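Local coordinates for protein yersinopine synthase (Yersinia pestis, PDB 6C4M) that catalyses the NADPH-dependent reductive condensation of pyruvate with an amino-acid intermediate, the last step in making the metallophore yersinopine, at residues Q75-A80 with R203-A208; A82-S87 with A235-D240. All coordinates share one frame; numbering follows the deposited sequence.

Contact 1: Q75-A80 with R203-A208; sequences QGTGKA and RAYTKA
Q75 and Y205 face each other on adjacent parallel strands, held by a pair of bonds that straddle Y205: Q75 N gives to A204 O at 3.1 Å, and T206 N to Q75 O at 2.8 Å. The second is the straighter, with 162° at the hydrogen. Beyond G76 the segment 75-80 leaves the strand, and side chains add to the contact. The ring of Y205 stands on the same sheet face as the side chain of Q75. Its CG sits between the backbone N and the carbonyl carbon (chi1 78°), and Y205 CD2, at the ring edge, receives T77 CB in the ring plane at 4.0 Å. The methyl of T77, CG2, lies beside K207, 3.7 Å from K207 CG, the two side chains pointing the same way. On the opposite sheet face T206 has CG2 anti to its backbone N, and T206 CG2 reaches A80 CB at 4.0 Å. That rotamer leaves T206 OG1 beside its own N, where it bonds to Q36 and to T172, an NADP(+)-binding residue. T77 thus packs its carbons against Y205 and K207, while the buried T206 hydroxyl, with two partners, links the strand pair to residues around the cofactor.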
loop_
_atom_site.group_PDB
_atom_site.type_symbol
_atom_site.label_atom_id
_atom_site.label_comp_id
_atom_site.label_asym_id
_atom_site.label_seq_id
_atom_site.Cartn_x
_atom_site.Cartn_y
_atom_site.Cartn_z
ATOM N N GLN A 75 -28.945 -1.338 19.231
ATOM C CA GLN A 75 -28.176 -2.533 19.546
ATOM C C GLN A 75 -26.687 -2.239 19.474
ATOM O O GLN A 75 -26.220 -1.530 18.577
ATOM C CB GLN A 75 -28.513 -3.693 18.602
ATOM C CG GLN A 75 -29.952 -4.167 18.722
ATOM C CD GLN A 75 -30.170 -5.534 18.111
ATOM O OE1 GLN A 75 -30.877 -6.373 18.676
ATOM N NE2 GLN A 75 -29.559 -5.771 16.955
ATOM N N GLY A 76 -25.950 -2.780 20.430
ATOM C CA GLY A 76 -24.514 -2.759 20.368
ATOM C C GLY A 76 -23.976 -3.984 19.647
ATOM O O GLY A 76 -24.565 -5.061 19.674
ATOM N N THR A 77 -22.820 -3.804 19.022
ATOM C CA THR A 77 -22.327 -4.732 18.024
ATOM C C THR A 77 -20.805 -4.736 18.071
ATOM O O THR A 77 -20.181 -3.717 18.379
ATOM C CB THR A 77 -22.889 -4.314 16.662
ATOM O OG1 THR A 77 -24.037 -5.119 16.374
ATOM C CG2 THR A 77 -21.888 -4.418 15.561
ATOM N N GLY A 78 -20.213 -5.894 17.770
ATOM C CA GLY A 78 -18.764 -6.032 17.874
ATOM C C GLY A 78 -18.260 -5.543 19.216
ATOM O O GLY A 78 -18.790 -5.906 20.281
ATOM N N LYS A 79 -17.255 -4.664 19.186
ATOM C CA LYS A 79 -16.684 -4.188 20.445
ATOM C C LYS A 79 -17.659 -3.301 21.222
ATOM O O LYS A 79 -17.671 -3.323 22.459
ATOM C CB LYS A 79 -15.370 -3.454 20.181
ATOM C CG LYS A 79 -15.444 -2.359 19.147
ATOM C CD LYS A 79 -14.029 -1.994 18.686
ATOM C CE LYS A 79 -13.045 -1.995 19.867
ATOM N NZ LYS A 79 -11.648 -1.630 19.483
ATOM N N ALA A 80 -18.487 -2.515 20.524
ATOM C CA ALA A 80 -19.441 -1.659 21.226
ATOM C C ALA A 80 -20.348 -2.453 22.163
ATOM O O ALA A 80 -20.909 -1.876 23.108
ATOM C CB ALA A 80 -20.277 -0.869 20.218
ATOM N N ARG A 203 -34.638 2.174 14.345
ATOM C CA ARG A 203 -33.734 1.120 14.794
ATOM C C ARG A 203 -32.328 1.437 14.318
ATOM O O ARG A 203 -32.121 1.693 13.132
ATOM C CB ARG A 203 -34.122 -0.251 14.241
ATOM C CG ARG A 203 -35.389 -0.848 14.780
ATOM C CD ARG A 203 -35.627 -2.228 14.171
ATOM N NE ARG A 203 -36.956 -2.730 14.500
ATOM C CZ ARG A 203 -37.584 -3.706 13.846
ATOM N NH1 ARG A 203 -37.003 -4.308 12.804
ATOM N NH2 ARG A 203 -38.804 -4.077 14.239
ATOM N N ALA A 204 -31.359 1.385 15.226
ATOM C CA ALA A 204 -29.976 1.644 14.867
ATOM C C ALA A 204 -29.090 0.627 15.556
ATOM O O ALA A 204 -29.523 -0.116 16.439
ATOM C CB ALA A 204 -29.538 3.059 15.239
ATOM N N TYR A 205 -27.834 0.595 15.137
ATOM C CA TYR A 205 -26.872 -0.266 15.796
ATOM C C TYR A 205 -25.528 0.437 15.796
ATOM O O TYR A 205 -25.176 1.148 14.854
ATOM C CB TYR A 205 -26.783 -1.647 15.124
ATOM C CG TYR A 205 -25.985 -1.678 13.856
ATOM C CD1 TYR A 205 -26.499 -1.149 12.684
ATOM C CD2 TYR A 205 -24.716 -2.255 13.819
ATOM C CE1 TYR A 205 -25.762 -1.183 11.493
ATOM C CE2 TYR A 205 -23.977 -2.298 12.631
ATOM C CZ TYR A 205 -24.507 -1.761 11.482
ATOM O OH TYR A 205 -23.780 -1.781 10.315
ATOM N N THR A 206 -24.816 0.287 16.895
ATOM C CA THR A 206 -23.533 0.937 17.075
ATOM C C THR A 206 -22.470 -0.143 17.111
ATOM O O THR A 206 -22.533 -1.050 17.948
ATOM C CB THR A 206 -23.522 1.771 18.350
ATOM O OG1 THR A 206 -24.456 2.855 18.208
ATOM C CG2 THR A 206 -22.123 2.315 18.616
ATOM N N LYS A 207 -21.506 -0.024 16.199
ATOM C CA LYS A 207 -20.417 -0.976 15.999
ATOM C C LYS A 207 -19.196 -0.672 16.848
ATOM O O LYS A 207 -18.403 -1.581 17.120
ATOM C CB LYS A 207 -19.976 -0.966 14.527
ATOM C CG LYS A 207 -21.002 -1.488 13.540
ATOM C CD LYS A 207 -20.893 -0.831 12.132
ATOM C CE LYS A 207 -19.473 -0.857 11.576
ATOM N NZ LYS A 207 -19.418 -0.304 10.183
ATOM N N ALA A 208 -19.020 0.579 17.266
ATOM C CA ALA A 208 -17.783 0.984 17.917
ATOM C C ALA A 208 -17.972 2.353 18.558
ATOM O O ALA A 208 -18.784 3.163 18.091
ATOM C CB ALA A 208 -16.627 1.000 16.907
#

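Contact 2: A82-S87 with A235-D240; sequences ATQKES and ARHHID
T83 meets the Schellman motif that ends helix 225-235, in which H238 has positive phi and H238 N bonds A235 O at 3.0 Å. Followed outward, the T83 side chain touches three consecutive residues of that helix end. T83 CB lies 3.5 Å from R236 O. At the branch, T83 OG1 stands between the backbone N and the carbonyl carbon (chi1 63°) and forms a hydrogen bond of 2.8 Å with H237 ND1; it approaches the imidazole at its edge, near the ring plane, and either atom could be the donor. The methyl CG2 of T83 takes the other direction, over the face of the H238 ring, in a CH-pi contact 4.1 Å from the centroid and 28° off the normal. The other nitrogen of H237, NE2, bonds D40, which also forms a salt bridge with R236 NH2; both imidazole nitrogens are therefore engaged, which fixes the ring's rotation, and F209 stacks on it. Q84 OE1 also comes to this edge, 3.2 Å from H237 CE1, while accepting a bond from Q36. The amide's other end is anchored in its own loop: Q84 NE2 donates to K85 O at 3.0 Å, on a lone pair in the carbonyl plane, with 161° at the hydrogen.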
loop_
_atom_site.group_PDB
_atom_site.type_symbol
_atom_site.label_atom_id
_atom_site.label_comp_id
_atom_site.label_asym_id
_atom_site.label_seq_id
_atom_site.Cartn_x
_atom_site.Cartn_y
_atom_site.Cartn_z
ATOM N N ALA A 82 -19.618 -4.270 24.451
ATOM C CA ALA A 82 -19.105 -4.278 25.815
ATOM C C ALA A 82 -19.869 -3.295 26.701
ATOM O O ALA A 82 -20.132 -3.586 27.875
ATOM C CB ALA A 82 -17.606 -3.963 25.810
ATOM N N THR A 83 -20.252 -2.131 26.155
ATOM C CA THR A 83 -20.945 -1.100 26.924
ATOM C C THR A 83 -22.287 -0.682 26.320
ATOM O O THR A 83 -22.890 0.292 26.798
ATOM C CB THR A 83 -20.062 0.143 27.070
ATOM O OG1 THR A 83 -19.792 0.713 25.778
ATOM C CG2 THR A 83 -18.768 -0.200 27.745
ATOM N N GLN A 84 -22.774 -1.386 25.296
ATOM C CA GLN A 84 -24.065 -1.084 24.675
ATOM C C GLN A 84 -24.751 -2.394 24.305
ATOM O O GLN A 84 -24.289 -3.110 23.412
ATOM C CB GLN A 84 -23.891 -0.205 23.432
ATOM C CG GLN A 84 -25.199 0.300 22.863
ATOM C CD GLN A 84 -25.991 1.107 23.876
ATOM O OE1 GLN A 84 -25.549 2.165 24.327
ATOM N NE2 GLN A 84 -27.146 0.587 24.272
ATOM N N LYS A 85 -25.856 -2.694 24.971
ATOM C CA LYS A 85 -26.674 -3.861 24.689
ATOM C C LYS A 85 -27.990 -3.394 24.076
ATOM O O LYS A 85 -28.153 -2.218 23.730
ATOM C CB LYS A 85 -26.904 -4.681 25.965
ATOM C CG LYS A 85 -25.637 -5.132 26.687
ATOM C CD LYS A 85 -24.748 -5.986 25.805
ATOM C CE LYS A 85 -23.683 -6.720 26.631
ATOM N NZ LYS A 85 -22.859 -5.797 27.472
ATOM N N GLU A 86 -28.939 -4.316 23.938
ATOM C CA GLU A 86 -30.238 -3.967 23.382
ATOM C C GLU A 86 -30.942 -2.992 24.309
ATOM O O GLU A 86 -31.135 -3.276 25.496
ATOM C CB GLU A 86 -31.087 -5.217 23.164
ATOM C CG GLU A 86 -30.480 -6.171 22.138
ATOM C CD GLU A 86 -31.349 -7.383 21.864
ATOM O OE1 GLU A 86 -30.923 -8.246 21.061
ATOM O OE2 GLU A 86 -32.455 -7.473 22.442
ATOM N N SER A 87 -31.303 -1.835 23.764
ATOM C CA SER A 87 -31.922 -0.773 24.535
ATOM C C SER A 87 -33.058 -0.159 23.737
ATOM O O SER A 87 -33.114 -0.250 22.505
ATOM C CB SER A 87 -30.931 0.334 24.897
ATOM O OG SER A 87 -29.767 -0.179 25.498
ATOM N N ALA A 235 -18.707 8.756 29.428
ATOM C CA ALA A 235 -17.939 7.827 30.257
ATOM C C ALA A 235 -18.591 6.453 30.360
ATOM O O ALA A 235 -17.903 5.471 30.657
ATOM C CB ALA A 235 -17.745 8.412 31.664
ATOM N N ARG A 236 -19.898 6.359 30.137
ATOM C CA ARG A 236 -20.570 5.065 30.131
ATOM C C ARG A 236 -20.041 4.133 29.042
ATOM O O ARG A 236 -20.237 2.916 29.131
ATOM C CB ARG A 236 -22.063 5.271 29.955
ATOM C CG ARG A 236 -22.905 4.115 30.433
ATOM C CD ARG A 236 -24.380 4.476 30.339
ATOM N NE ARG A 236 -24.850 4.489 28.957
ATOM C CZ ARG A 236 -25.544 3.509 28.382
ATOM N NH1 ARG A 236 -25.864 2.417 29.059
ATOM N NH2 ARG A 236 -25.927 3.621 27.119
ATOM N N HIS A 237 -19.392 4.676 28.014
ATOM C CA HIS A 237 -18.793 3.898 26.938
ATOM C C HIS A 237 -17.275 4.013 26.949
ATOM O O HIS A 237 -16.616 3.653 25.969
ATOM C CB HIS A 237 -19.367 4.332 25.586
ATOM C CG HIS A 237 -20.852 4.196 25.506
ATOM N ND1 HIS A 237 -21.493 2.980 25.622
ATOM C CD2 HIS A 237 -21.831 5.130 25.387
ATOM C CE1 HIS A 237 -22.802 3.166 25.544
ATOM N NE2 HIS A 237 -23.034 4.462 25.410
ATOM N N HIS A 238 -16.711 4.490 28.058
ATOM C CA HIS A 238 -15.269 4.566 28.248
ATOM C C HIS A 238 -14.632 5.545 27.288
ATOM O O HIS A 238 -13.458 5.427 26.957
ATOM C CB HIS A 238 -14.612 3.190 28.117
ATOM C CG HIS A 238 -15.195 2.173 29.045
ATOM N ND1 HIS A 238 -15.851 2.526 30.204
ATOM C CD2 HIS A 238 -15.254 0.823 28.975
ATOM C CE1 HIS A 238 -16.273 1.436 30.819
ATOM N NE2 HIS A 238 -15.926 0.390 30.092
ATOM N N ILE A 239 -15.410 6.524 26.853
ATOM C CA ILE A 239 -14.928 7.573 25.975
ATOM C C ILE A 239 -14.313 8.654 26.846
ATOM O O ILE A 239 -14.987 9.226 27.713
ATOM C CB ILE A 239 -16.074 8.133 25.116
ATOM C CG1 ILE A 239 -16.700 7.014 24.281
ATOM C CG2 ILE A 239 -15.595 9.283 24.248
ATOM C CD1 ILE A 239 -18.111 7.350 23.829
ATOM N N ASP A 240 -13.056 8.979 26.594
ATOM C CA ASP A 240 -12.445 10.086 27.310
ATOM C C ASP A 240 -12.894 11.411 26.720
ATOM O O ASP A 240 -13.096 11.542 25.514
ATOM C CB ASP A 240 -10.923 9.982 27.260
ATOM C CG ASP A 240 -10.410 8.811 28.075
ATOM O OD1 ASP A 240 -11.059 8.495 29.097
ATOM O OD2 ASP A 240 -9.391 8.210 27.685
#

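In the fold
From the N terminus, the chain passes through strand 25-28 and helix 32-44, which flank the NADP(+)-binding turn and are consistent with a Rossmann-type dinucleotide fold, before strand 71-76 ends at contact 1. The following loop supplies 82-87 to contact 2 and leads into strand 87-90. Much later, strand 203-217 returns beside strand 71-76 and closes contact 1 across 122 intervening residues; helix 225-235 then brings its C-terminal end to 82-87, closing contact 2 across 147. The two closures cross, their segments alternating along the chain, and their centres lie 10 Å apart. G76 N packs against Q84 CG. Helix 32-44 reaches both contacts through Q36, and strand 203-217 continues from contact 1 to F209 next to contact 2.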